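Local coordinates for protein glutamine synthetase (Streptomyces coelicolor, PDB 4BAX) that belongs to the glutamine synthetase family, oligomeric enzymes in which a small beta-Grasp domain precedes a larger catalytic domain, with ten chains in this assembly, at residues Ala32-Leu37 and Val62-Asp67; Ser91-Ala96 and Asp322-Thr327; Tyr117-Gly122 and Phe211-Thr216; Ile247-Glu252 and Thr336-Ala341. All coordinates share one frame; numbering follows the deposited sequence.

Contact 1. Residues Ala32-Leu37 and Val62-Asp67; sequences AGLDAL and VFSCPD
At the surface of the beta-Grasp domain, the loop that joins strands 20-28 and 40-43 folds onto V62-S64, near the end of strand 56-66. Two tight turns share L34. Its positive phi (71°) makes it the centre of a gamma turn, in which D35 N donates to G33 O, and it opens a type I beta turn closed by a hydrogen bond of 3.0 Å from L37 N to L34 O. L34 points its side chain toward the strand. With CG anti to the backbone N (chi1 -151°), its two methyls divide the backbone between them: CD2 lies 3.4 Å from V62 O, and CD1 lies 3.8 Å from F63 N. The same CD1 approaches S64 CB at 4.2 Å. L37 CD1 reaches that CB at an equal 4.2 Å, so the serine methylene is met by both leucines. The contact is van der Waals packing of leucine methyls on strand backbone and the serine methylene, and both leucines continue onto P61. V62 and F63 direct their side chains away from the loop, F63 toward E192 and D195 of helix 190-210. This pair stands opposite L78 of strand 75-82, the geometry of a classic beta bulge in a beta-Grasp sheet.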
loop_
_atom_site.group_PDB
_atom_site.type_symbol
_atom_site.label_atom_id
_atom_site.label_comp_id
_atom_site.label_asym_id
_atom_site.label_seq_id
_atom_site.Cartn_x
_atom_site.Cartn_y
_atom_site.Cartn_z
ATOM N N ALA A 32 16.998 -44.997 24.732
ATOM C CA ALA A 32 18.226 -45.224 25.478
ATOM C C ALA A 32 19.211 -44.176 24.974
ATOM O O ALA A 32 19.055 -43.645 23.867
ATOM C CB ALA A 32 18.756 -46.627 25.235
ATOM N N GLY A 33 20.230 -43.881 25.775
ATOM C CA GLY A 33 21.056 -42.705 25.537
ATOM C C GLY A 33 22.184 -42.955 24.558
ATOM O O GLY A 33 23.179 -43.635 24.878
ATOM N N LEU A 34 22.022 -42.384 23.363
ATOM C CA LEU A 34 23.089 -42.263 22.364
ATOM C C LEU A 34 23.467 -43.615 21.737
ATOM O O LEU A 34 23.435 -43.759 20.508
ATOM C CB LEU A 34 24.323 -41.593 22.982
ATOM C CG LEU A 34 25.220 -40.775 22.060
ATOM C CD1 LEU A 34 24.320 -39.819 21.330
ATOM C CD2 LEU A 34 26.227 -40.004 22.885
ATOM N N ASP A 35 23.783 -44.598 22.587
ATOM C CA ASP A 35 24.270 -45.911 22.149
ATOM C C ASP A 35 23.205 -46.696 21.402
ATOM O O ASP A 35 23.527 -47.518 20.541
ATOM C CB ASP A 35 24.780 -46.726 23.351
ATOM C CG ASP A 35 25.959 -46.078 24.053
ATOM O OD1 ASP A 35 26.515 -45.095 23.516
ATOM O OD2 ASP A 35 26.329 -46.557 25.153
ATOM N N ALA A 36 21.942 -46.457 21.749
ATOM C CA ALA A 36 20.840 -47.129 21.071
ATOM C C ALA A 36 20.435 -46.372 19.809
ATOM O O ALA A 36 19.661 -46.882 18.982
ATOM C CB ALA A 36 19.645 -47.277 22.010
ATOM N N LEU A 37 21.010 -45.186 19.614
ATOM C CA LEU A 37 20.634 -44.411 18.446
ATOM C C LEU A 37 21.364 -44.872 17.216
ATOM O O LEU A 37 22.593 -44.956 17.206
ATOM C CB LEU A 37 20.894 -42.927 18.672
ATOM C CG LEU A 37 19.973 -42.271 19.690
ATOM C CD1 LEU A 37 20.522 -40.913 20.040
ATOM C CD2 LEU A 37 18.556 -42.166 19.103
ATOM N N VAL A 62 26.917 -38.132 18.578
ATOM C CA VAL A 62 27.938 -37.904 19.600
ATOM C C VAL A 62 27.322 -37.228 20.816
ATOM O O VAL A 62 27.894 -37.234 21.911
ATOM C CB VAL A 62 29.142 -37.083 19.053
ATOM C CG1 VAL A 62 29.772 -37.808 17.877
ATOM C CG2 VAL A 62 28.705 -35.679 18.647
ATOM N N PHE A 63 26.173 -36.596 20.596
ATOM C CA PHE A 63 25.483 -35.871 21.653
ATOM C C PHE A 63 23.998 -35.854 21.342
ATOM O O PHE A 63 23.624 -35.745 20.176
ATOM C CB PHE A 63 26.030 -34.451 21.773
ATOM C CG PHE A 63 25.284 -33.593 22.768
ATOM C CD1 PHE A 63 25.672 -33.590 24.104
ATOM C CD2 PHE A 63 24.218 -32.782 22.378
ATOM C CE1 PHE A 63 25.003 -32.804 25.046
ATOM C CE2 PHE A 63 23.545 -31.990 23.309
ATOM C CZ PHE A 63 23.941 -32.001 24.647
ATOM N N SER A 64 23.161 -35.909 22.382
ATOM C CA SER A 64 21.697 -35.855 22.213
ATOM C C SER A 64 21.033 -35.132 23.381
ATOM O O SER A 64 21.550 -35.129 24.502
ATOM C CB SER A 64 21.084 -37.248 22.024
ATOM O OG SER A 64 21.060 -37.961 23.255
ATOM N N CYS A 65 19.886 -34.523 23.109
ATOM C CA CYS A 65 19.175 -33.775 24.124
ATOM C C CYS A 65 17.712 -33.710 23.702
ATOM O O CYS A 65 17.389 -33.998 22.538
ATOM C CB CYS A 65 19.774 -32.383 24.265
ATOM S SG CYS A 65 19.682 -31.460 22.764
ATOM N N PRO A 66 16.830 -33.256 24.609
ATOM C CA PRO A 66 15.431 -33.085 24.207
ATOM C C PRO A 66 15.247 -32.023 23.136
ATOM O O PRO A 66 15.984 -31.040 23.123
ATOM C CB PRO A 66 14.761 -32.634 25.508
ATOM C CG PRO A 66 15.659 -33.133 26.605
ATOM C CD PRO A 66 17.032 -32.982 26.045
ATOM N N ASP A 67 14.274 -32.242 22.248
ATOM C CA ASP A 67 13.852 -31.251 21.266
ATOM C C ASP A 67 12.833 -30.346 21.936
ATOM O O ASP A 67 11.694 -30.741 22.148
ATOM C CB ASP A 67 13.213 -31.965 20.063
ATOM C CG ASP A 67 12.950 -31.036 18.884
ATOM O OD1 ASP A 67 12.727 -29.828 19.112
ATOM O OD2 ASP A 67 12.951 -31.513 17.728
#

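Contact 2. Residues Ser91-Ala96 and Asp322-Thr327; sequences SNTRAA and DPYVVT
The N-terminal ends of helices 94-103 and 323-341 meet here, R94 and Y324 bringing their CA atoms within 5.6 Å of each other. T93 and D322 reach across tip to tip, and T93 OG1 donates a hydrogen bond of 2.9 Å to D322 OD2, arriving from above the carboxylate plane. The hydroxyl, set between its own backbone N and carbonyl carbon (chi1 62°), also lies 3.3 Å from Y324 CB. The V325 CG2 methyl, 4.2 Å from T93 CB, adds to this side.

D322 is the N-cap of helix 323-341: its OD1 accepts from Y324 N at 3.0 Å and also from W198 NE1, so both carboxylate oxygens are engaged. Donors around it and the helix end beneath it would favour the charged form. N92 performs a similar task for helix 94-103, its OD1 taking a capping bond of 3.0 Å from A95 N, while its ND2 is held by E80 and V81.

R94 crosses the tyrosine obliquely. Its CG sits over one face of the Y324 ring, 3.7 Å from the centroid and 30° off the normal, a CH-pi contact. The chain is extended from CG to NE and carries the guanidinium past the ring, the two planes 80° apart, so that Y324 OH lies at the guanidinium edge. Both polar ends converge on D195 of helix 190-210, which forms a salt bridge with R94 NH2 and a hydrogen bond with Y324 OH.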
loop_
_atom_site.group_PDB
_atom_site.type_symbol
_atom_site.label_atom_id
_atom_site.label_comp_id
_atom_site.label_asym_id
_atom_site.label_seq_id
_atom_site.Cartn_x
_atom_site.Cartn_y
_atom_site.Cartn_z
ATOM N N SER A 91 35.873 -33.025 6.634
ATOM C CA SER A 91 35.154 -31.928 7.267
ATOM C C SER A 91 35.082 -32.081 8.785
ATOM O O SER A 91 34.866 -31.092 9.492
ATOM C CB SER A 91 33.752 -31.785 6.678
ATOM O OG SER A 91 33.123 -33.047 6.596
ATOM N N ASN A 92 35.233 -33.312 9.282
ATOM C CA ASN A 92 35.102 -33.588 10.717
ATOM C C ASN A 92 36.218 -32.915 11.519
ATOM O O ASN A 92 37.382 -33.228 11.313
ATOM C CB ASN A 92 35.090 -35.101 10.941
ATOM C CG ASN A 92 34.816 -35.500 12.391
ATOM O OD1 ASN A 92 35.152 -34.780 13.338
ATOM N ND2 ASN A 92 34.242 -36.679 12.565
ATOM N N THR A 93 35.851 -31.985 12.410
ATOM C CA THR A 93 36.822 -31.229 13.223
ATOM C C THR A 93 36.725 -31.610 14.679
ATOM O O THR A 93 37.584 -31.237 15.500
ATOM C CB THR A 93 36.647 -29.684 13.095
ATOM O OG1 THR A 93 35.353 -29.293 13.579
ATOM C CG2 THR A 93 36.859 -29.216 11.649
ATOM N N ARG A 94 35.683 -32.381 14.987
ATOM C CA ARG A 94 35.489 -32.917 16.333
ATOM C C ARG A 94 36.547 -33.939 16.681
ATOM O O ARG A 94 37.055 -33.937 17.801
ATOM C CB ARG A 94 34.092 -33.530 16.470
ATOM C CG ARG A 94 33.570 -33.528 17.872
ATOM C CD ARG A 94 32.463 -34.536 18.048
ATOM N NE ARG A 94 31.941 -34.504 19.411
ATOM C CZ ARG A 94 32.146 -35.475 20.294
ATOM N NH1 ARG A 94 32.874 -36.528 19.932
ATOM N NH2 ARG A 94 31.639 -35.390 21.529
ATOM N N ALA A 95 36.912 -34.768 15.707
ATOM C CA ALA A 95 37.811 -35.890 15.958
ATOM C C ALA A 95 39.189 -35.417 16.415
ATOM O O ALA A 95 39.823 -36.071 17.246
ATOM C CB ALA A 95 37.912 -36.801 14.728
ATOM N N ALA A 96 39.662 -34.309 15.841
ATOM C CA ALA A 96 40.932 -33.724 16.259
ATOM C C ALA A 96 40.875 -33.235 17.701
ATOM O O ALA A 96 41.787 -33.513 18.494
ATOM C CB ALA A 96 41.339 -32.583 15.321
ATOM N N ASP A 322 34.513 -21.998 14.554
ATOM C CA ASP A 322 34.129 -23.362 14.906
ATOM C C ASP A 322 34.644 -23.618 16.323
ATOM O O ASP A 322 35.856 -23.557 16.564
ATOM C CB ASP A 322 34.773 -24.353 13.926
ATOM C CG ASP A 322 34.278 -25.798 14.109
ATOM O OD1 ASP A 322 33.772 -26.148 15.202
ATOM O OD2 ASP A 322 34.402 -26.590 13.149
ATOM N N PRO A 323 33.734 -23.940 17.259
ATOM C CA PRO A 323 34.124 -24.224 18.655
ATOM C C PRO A 323 35.100 -25.400 18.771
ATOM O O PRO A 323 36.030 -25.329 19.589
ATOM C CB PRO A 323 32.786 -24.533 19.358
ATOM C CG PRO A 323 31.800 -24.792 18.246
ATOM C CD PRO A 323 32.273 -23.964 17.069
ATOM N N TYR A 324 34.954 -26.401 17.902
ATOM C CA TYR A 324 35.840 -27.559 17.908
ATOM C C TYR A 324 37.285 -27.134 17.669
ATOM O O TYR A 324 38.226 -27.694 18.259
ATOM C CB TYR A 324 35.426 -28.572 16.819
ATOM C CG TYR A 324 34.108 -29.291 17.065
ATOM C CD1 TYR A 324 33.814 -29.851 18.299
ATOM C CD2 TYR A 324 33.126 -29.347 16.070
ATOM C CE1 TYR A 324 32.597 -30.478 18.532
ATOM C CE2 TYR A 324 31.906 -29.978 16.298
ATOM C CZ TYR A 324 31.652 -30.543 17.531
ATOM O OH TYR A 324 30.453 -31.170 17.774
ATOM N N VAL A 325 37.443 -26.154 16.784
ATOM C CA VAL A 325 38.752 -25.625 16.433
ATOM C C VAL A 325 39.402 -24.716 17.497
ATOM O O VAL A 325 40.541 -24.953 17.909
ATOM C CB VAL A 325 38.690 -24.920 15.047
ATOM C CG1 VAL A 325 40.032 -24.311 14.673
ATOM C CG2 VAL A 325 38.211 -25.916 13.984
ATOM N N VAL A 326 38.671 -23.712 17.977
ATOM C CA VAL A 326 39.231 -22.787 18.961
ATOM C C VAL A 326 39.584 -23.519 20.254
ATOM O O VAL A 326 40.648 -23.284 20.842
ATOM C CB VAL A 326 38.335 -21.541 19.204
ATOM C CG1 VAL A 326 36.912 -21.929 19.679
ATOM C CG2 VAL A 326 39.011 -20.576 20.149
ATOM N N THR A 327 38.726 -24.456 20.651
ATOM C CA THR A 327 38.999 -25.253 21.846
ATOM C C THR A 327 40.243 -26.140 21.639
ATOM O O THR A 327 41.126 -26.183 22.508
ATOM C CB THR A 327 37.780 -26.149 22.274
ATOM O OG1 THR A 327 37.316 -26.938 21.168
ATOM C CG2 THR A 327 36.631 -25.320 22.857
#

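Contact 3. Residues Tyr117-Gly122 and Phe211-Thr216; sequences YTFFKG and FEVSAT
Four backbone hydrogen bonds join strand 110-121 to the antiparallel strand 214-216. T118 and T216 form one hydrogen-bonded pair, T118 N to T216 O at 3.1 Å and T216 N to T118 O at 3.0 Å. F120 and S214 form the other, with F120 N to S214 O at 2.7 Å and S214 N to F120 O at 2.8 Å. Between them, F119 and A215 make a non-hydrogen-bonded pair. One water links T118 OG1 to T216 O.

Apolar contacts accompany the pairing on both faces. On the F119 and A215 face, F119 CE1 lies 4.2 Å from A215 CB, and the ring reaches V213 CG2 beside it, while S214 O lies at the ring edge. On the other, F120 CE1 lies 4.0 Å from T216 CG2.

At the end of strand 110-121, K121 bends at chi2 and its NZ makes a weak bond of 3.3 Å with E212 O. E212, at positive phi, completes the Schellman motif ending helix 190-210. S146 and D147 of the second subunit bond V213 O and S214 OG respectively. A sodium ion lies about 4 Å from the V213 side chain. This is antiparallel pairing in the catalytic-domain sheet of a glutamine synthetase, beside a subunit interface.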
loop_
_atom_site.group_PDB
_atom_site.type_symbol
_atom_site.label_atom_id
_atom_site.label_comp_id
_atom_site.label_asym_id
_atom_site.label_seq_id
_atom_site.Cartn_x
_atom_site.Cartn_y
_atom_site.Cartn_z
ATOM N N TYR A 117 25.803 -12.643 18.186
ATOM C CA TYR A 117 25.121 -12.754 16.913
ATOM C C TYR A 117 24.320 -11.499 16.663
ATOM O O TYR A 117 23.965 -10.796 17.613
ATOM C CB TYR A 117 24.214 -13.981 16.885
ATOM C CG TYR A 117 23.169 -13.984 17.994
ATOM C CD1 TYR A 117 23.490 -14.388 19.286
ATOM C CD2 TYR A 117 21.869 -13.576 17.752
ATOM C CE1 TYR A 117 22.548 -14.389 20.292
ATOM C CE2 TYR A 117 20.920 -13.580 18.766
ATOM C CZ TYR A 117 21.264 -13.989 20.026
ATOM O OH TYR A 117 20.307 -13.986 21.016
ATOM N N THR A 118 23.969 -11.268 15.402
ATOM C CA THR A 118 23.195 -10.090 15.011
ATOM C C THR A 118 21.949 -10.506 14.237
ATOM O O THR A 118 22.039 -11.336 13.321
ATOM C CB THR A 118 24.062 -9.112 14.165
ATOM O OG1 THR A 118 25.363 -8.969 14.773
ATOM C CG2 THR A 118 23.395 -7.738 14.055
ATOM N N PHE A 119 20.799 -9.939 14.603
ATOM C CA PHE A 119 19.551 -10.183 13.865
ATOM C C PHE A 119 19.440 -9.405 12.557
ATOM O O PHE A 119 19.777 -8.212 12.491
ATOM C CB PHE A 119 18.317 -9.891 14.725
ATOM C CG PHE A 119 18.049 -10.926 15.764
ATOM C CD1 PHE A 119 18.052 -12.260 15.437
ATOM C CD2 PHE A 119 17.835 -10.559 17.102
ATOM C CE1 PHE A 119 17.822 -13.227 16.422
ATOM C CE2 PHE A 119 17.616 -11.516 18.085
ATOM C CZ PHE A 119 17.607 -12.852 17.742
ATOM N N PHE A 120 18.882 -10.059 11.542
ATOM C CA PHE A 120 18.656 -9.406 10.261
ATOM C C PHE A 120 17.242 -9.701 9.796
ATOM O O PHE A 120 16.697 -10.774 10.067
ATOM C CB PHE A 120 19.655 -9.904 9.210
ATOM C CG PHE A 120 20.902 -9.072 9.102
ATOM C CD1 PHE A 120 21.852 -9.076 10.123
ATOM C CD2 PHE A 120 21.119 -8.256 7.990
ATOM C CE1 PHE A 120 23.005 -8.287 10.032
ATOM C CE2 PHE A 120 22.281 -7.468 7.885
ATOM C CZ PHE A 120 23.222 -7.490 8.916
ATOM N N LYS A 121 16.644 -8.739 9.108
ATOM C CA LYS A 121 15.408 -8.984 8.392
ATOM C C LYS A 121 15.698 -8.737 6.902
ATOM O O LYS A 121 15.758 -7.583 6.432
ATOM C CB LYS A 121 14.300 -8.064 8.897
ATOM C CG LYS A 121 13.042 -8.241 8.072
ATOM C CD LYS A 121 12.045 -9.188 8.717
ATOM C CE LYS A 121 11.128 -9.812 7.645
ATOM N NZ LYS A 121 9.846 -10.386 8.162
ATOM N N GLY A 122 15.864 -9.839 6.176
ATOM C CA GLY A 122 16.407 -9.803 4.827
ATOM C C GLY A 122 17.847 -9.320 4.823
ATOM O O GLY A 122 18.656 -9.790 5.639
ATOM N N PHE A 211 9.794 -16.521 14.053
ATOM C CA PHE A 211 9.598 -15.086 14.134
ATOM C C PHE A 211 9.894 -14.387 12.815
ATOM O O PHE A 211 9.862 -13.161 12.743
ATOM C CB PHE A 211 10.485 -14.510 15.230
ATOM C CG PHE A 211 10.150 -15.021 16.602
ATOM C CD1 PHE A 211 10.725 -16.205 17.073
ATOM C CD2 PHE A 211 9.287 -14.321 17.440
ATOM C CE1 PHE A 211 10.433 -16.685 18.354
ATOM C CE2 PHE A 211 8.986 -14.802 18.711
ATOM C CZ PHE A 211 9.560 -15.992 19.169
ATOM N N GLU A 212 10.216 -15.163 11.785
ATOM C CA GLU A 212 10.526 -14.613 10.456
ATOM C C GLU A 212 11.709 -13.668 10.456
ATOM O O GLU A 212 11.701 -12.699 9.700
ATOM C CB GLU A 212 9.322 -13.925 9.826
ATOM C CG GLU A 212 8.246 -14.838 9.346
ATOM C CD GLU A 212 7.016 -14.057 8.928
ATOM O OE1 GLU A 212 6.766 -12.942 9.472
ATOM O OE2 GLU A 212 6.303 -14.561 8.034
ATOM N N VAL A 213 12.723 -13.945 11.276
ATOM C CA VAL A 213 13.946 -13.140 11.248
ATOM C C VAL A 213 15.131 -14.055 11.085
ATOM O O VAL A 213 14.999 -15.276 11.179
ATOM C CB VAL A 213 14.135 -12.237 12.512
ATOM C CG1 VAL A 213 12.880 -11.400 12.796
ATOM C CG2 VAL A 213 14.533 -13.077 13.730
ATOM N N SER A 214 16.289 -13.450 10.873
ATOM C CA SER A 214 17.504 -14.203 10.661
ATOM C C SER A 214 18.542 -13.821 11.696
ATOM O O SER A 214 18.550 -12.685 12.196
ATOM C CB SER A 214 18.059 -13.920 9.273
ATOM O OG SER A 214 17.246 -14.524 8.285
ATOM N N ALA A 215 19.442 -14.762 11.972
ATOM C CA ALA A 215 20.584 -14.503 12.820
ATOM C C ALA A 215 21.840 -14.788 12.010
ATOM O O ALA A 215 21.851 -15.693 11.167
ATOM C CB ALA A 215 20.537 -15.381 14.065
ATOM N N THR A 216 22.873 -13.981 12.233
ATOM C CA THR A 216 24.151 -14.173 11.565
ATOM C C THR A 216 25.299 -14.158 12.552
ATOM O O THR A 216 25.245 -13.437 13.558
ATOM C CB THR A 216 24.376 -13.146 10.416
ATOM O OG1 THR A 216 25.503 -13.563 9.628
ATOM C CG2 THR A 216 24.678 -11.792 10.976
HETATM O O HOH W 1 27.099 -10.975 13.591
#

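Contact 4. Residues Ile247-Glu252 and Thr336-Ala341; sequences IITAAE and TALEKA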
loop_
_atom_site.group_PDB
_atom_site.type_symbol
_atom_site.label_atom_id
_atom_site.label_comp_id
_atom_site.label_asym_id
_atom_site.label_seq_id
_atom_site.Cartn_x
_atom_site.Cartn_y
_atom_site.Cartn_z
ATOM N N ILE A 247 48.630 -19.192 35.087
ATOM C CA ILE A 247 47.889 -18.185 34.313
ATOM C C ILE A 247 48.817 -17.397 33.404
ATOM O O ILE A 247 48.532 -17.218 32.225
ATOM C CB ILE A 247 47.147 -17.194 35.253
ATOM C CG1 ILE A 247 46.036 -17.887 36.051
ATOM C CG2 ILE A 247 46.583 -16.015 34.466
ATOM C CD1 ILE A 247 44.669 -17.806 35.420
ATOM N N ILE A 248 49.950 -16.957 33.944
ATOM C CA ILE A 248 50.933 -16.232 33.148
ATOM C C ILE A 248 51.534 -17.104 32.062
ATOM O O ILE A 248 51.712 -16.646 30.936
ATOM C CB ILE A 248 52.048 -15.620 34.031
ATOM C CG1 ILE A 248 51.420 -14.688 35.069
ATOM C CG2 ILE A 248 53.046 -14.832 33.197
ATOM C CD1 ILE A 248 50.480 -13.645 34.449
ATOM N N THR A 249 51.805 -18.368 32.379
ATOM C CA THR A 249 52.371 -19.285 31.392
ATOM C C THR A 249 51.415 -19.478 30.217
ATOM O O THR A 249 51.820 -19.401 29.048
ATOM C CB THR A 249 52.666 -20.682 32.019
ATOM O OG1 THR A 249 53.421 -20.539 33.233
ATOM C CG2 THR A 249 53.428 -21.575 31.047
ATOM N N ALA A 250 50.133 -19.669 30.529
ATOM C CA ALA A 250 49.138 -19.843 29.490
ATOM C C ALA A 250 49.069 -18.591 28.610
ATOM O O ALA A 250 49.202 -18.703 27.388
ATOM C CB ALA A 250 47.762 -20.182 30.104
ATOM N N ALA A 251 49.028 -17.405 29.225
ATOM C CA ALA A 251 48.964 -16.146 28.471
ATOM C C ALA A 251 50.211 -15.920 27.632
ATOM O O ALA A 251 50.119 -15.463 26.496
ATOM C CB ALA A 251 48.700 -14.938 29.404
ATOM N N GLU A 252 51.373 -16.253 28.175
ATOM C CA GLU A 252 52.603 -16.122 27.405
ATOM C C GLU A 252 52.701 -17.128 26.238
ATOM O O GLU A 252 53.185 -16.785 25.151
ATOM C CB GLU A 252 53.846 -16.194 28.308
ATOM C CG GLU A 252 53.888 -15.160 29.419
ATOM C CD GLU A 252 54.994 -14.162 29.231
ATOM O OE1 GLU A 252 56.159 -14.611 29.224
ATOM O OE2 GLU A 252 54.712 -12.943 29.101
ATOM N N THR A 336 50.183 -27.703 26.468
ATOM C CA THR A 336 51.513 -28.164 26.117
ATOM C C THR A 336 52.555 -27.309 26.820
ATOM O O THR A 336 53.488 -27.828 27.434
ATOM C CB THR A 336 51.744 -28.098 24.599
ATOM O OG1 THR A 336 50.998 -29.145 23.963
ATOM C CG2 THR A 336 53.208 -28.247 24.264
ATOM N N ALA A 337 52.364 -25.995 26.775
ATOM C CA ALA A 337 53.297 -25.103 27.425
ATOM C C ALA A 337 53.282 -25.311 28.933
ATOM O O ALA A 337 54.343 -25.278 29.556
ATOM C CB ALA A 337 52.990 -23.667 27.076
ATOM N N LEU A 338 52.111 -25.584 29.507
ATOM C CA LEU A 338 51.990 -25.837 30.958
ATOM C C LEU A 338 52.651 -27.152 31.376
ATOM O O LEU A 338 53.210 -27.278 32.472
ATOM C CB LEU A 338 50.523 -25.782 31.413
ATOM C CG LEU A 338 49.848 -24.407 31.335
ATOM C CD1 LEU A 338 48.319 -24.515 31.329
ATOM C CD2 LEU A 338 50.333 -23.537 32.495
ATOM N N GLU A 339 52.585 -28.123 30.479
ATOM C CA GLU A 339 53.225 -29.397 30.707
ATOM C C GLU A 339 54.739 -29.189 30.789
ATOM O O GLU A 339 55.384 -29.651 31.743
ATOM C CB GLU A 339 52.875 -30.389 29.591
ATOM C CG GLU A 339 53.037 -31.859 29.952
ATOM C CD GLU A 339 52.411 -32.799 28.924
ATOM O OE1 GLU A 339 52.981 -32.903 27.816
ATOM O OE2 GLU A 339 51.380 -33.451 29.218
ATOM N N LYS A 340 55.283 -28.413 29.858
ATOM C CA LYS A 340 56.702 -28.123 29.840
ATOM C C LYS A 340 57.118 -27.384 31.100
ATOM O O LYS A 340 58.148 -27.697 31.694
ATOM C CB LYS A 340 57.062 -27.295 28.613
ATOM C CG LYS A 340 56.878 -28.076 27.326
ATOM C CD LYS A 340 57.230 -27.234 26.105
ATOM C CE LYS A 340 57.066 -28.041 24.815
ATOM N NZ LYS A 340 58.095 -29.122 24.705
ATOM N N ALA A 341 56.281 -26.453 31.537
ATOM C CA ALA A 341 56.572 -25.650 32.729
ATOM C C ALA A 341 56.369 -26.435 34.036
ATOM O O ALA A 341 56.778 -25.982 35.106
ATOM C CB ALA A 341 55.714 -24.385 32.731
#
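T249 carries the tight part of this contact, where helix 244-253 packs against the C-terminal end of helix 323-341. Its CB rests 3.7 Å from L338 CD2, and its CG2 lies 3.9 Å from the same methyl. The threonine methyl, anti to the backbone N, points across the interface and also approaches A341 CB at 4.0 Å and A337 O at 4.1 Å, so it is bordered by three residues of the opposing helix. L338 crosses T249 obliquely and extends its CD2 toward the other helix, where this methyl additionally comes to 4.3 Å from A250 N. The axes of the two helical segments pass 9.2 Å apart, with 131° between their N-to-C directions, an inclined helix pair running in broadly opposite senses, at a spacing consistent with the small side chains of A250, A337 and A341 at the interface. On the inner side the packing continues away from the pair: A250 and L338 both touch M240 of helix 238-242, and A250 also meets I312 of strand 312-314.

The outer side is different in character. A341 is exposed and offers little more than its CB methyl to T249 CG2. T249 OG1, anti to its carbonyl carbon, is hydrogen-bonded to D245 O in the preceding turn of its own helix and to Q343 OE1 near the C terminus, two acceptors that would have to share its single proton.

From the N terminus, contact 1 closes first, over 24 intervening residues within the beta-Grasp domain. Contact 2 then opens at residues 91-96 and closes only at 322-327, after a loop of 225 residues that brings the first helix following the beta-Grasp strands to the start of the last helix. Contact 3 is nested inside that loop, on the other side of the chain's centre, joining two strands of the catalytic sheet. Contact 4 also opens within the loop, but its second segment lies beyond 327, so it crosses contact 2, sharing helix 323-341. Contacts 1 and 2 touch directly, V62 CG2 lying 3.5 Å from R94 NE, which links beta-Grasp sheet to helices.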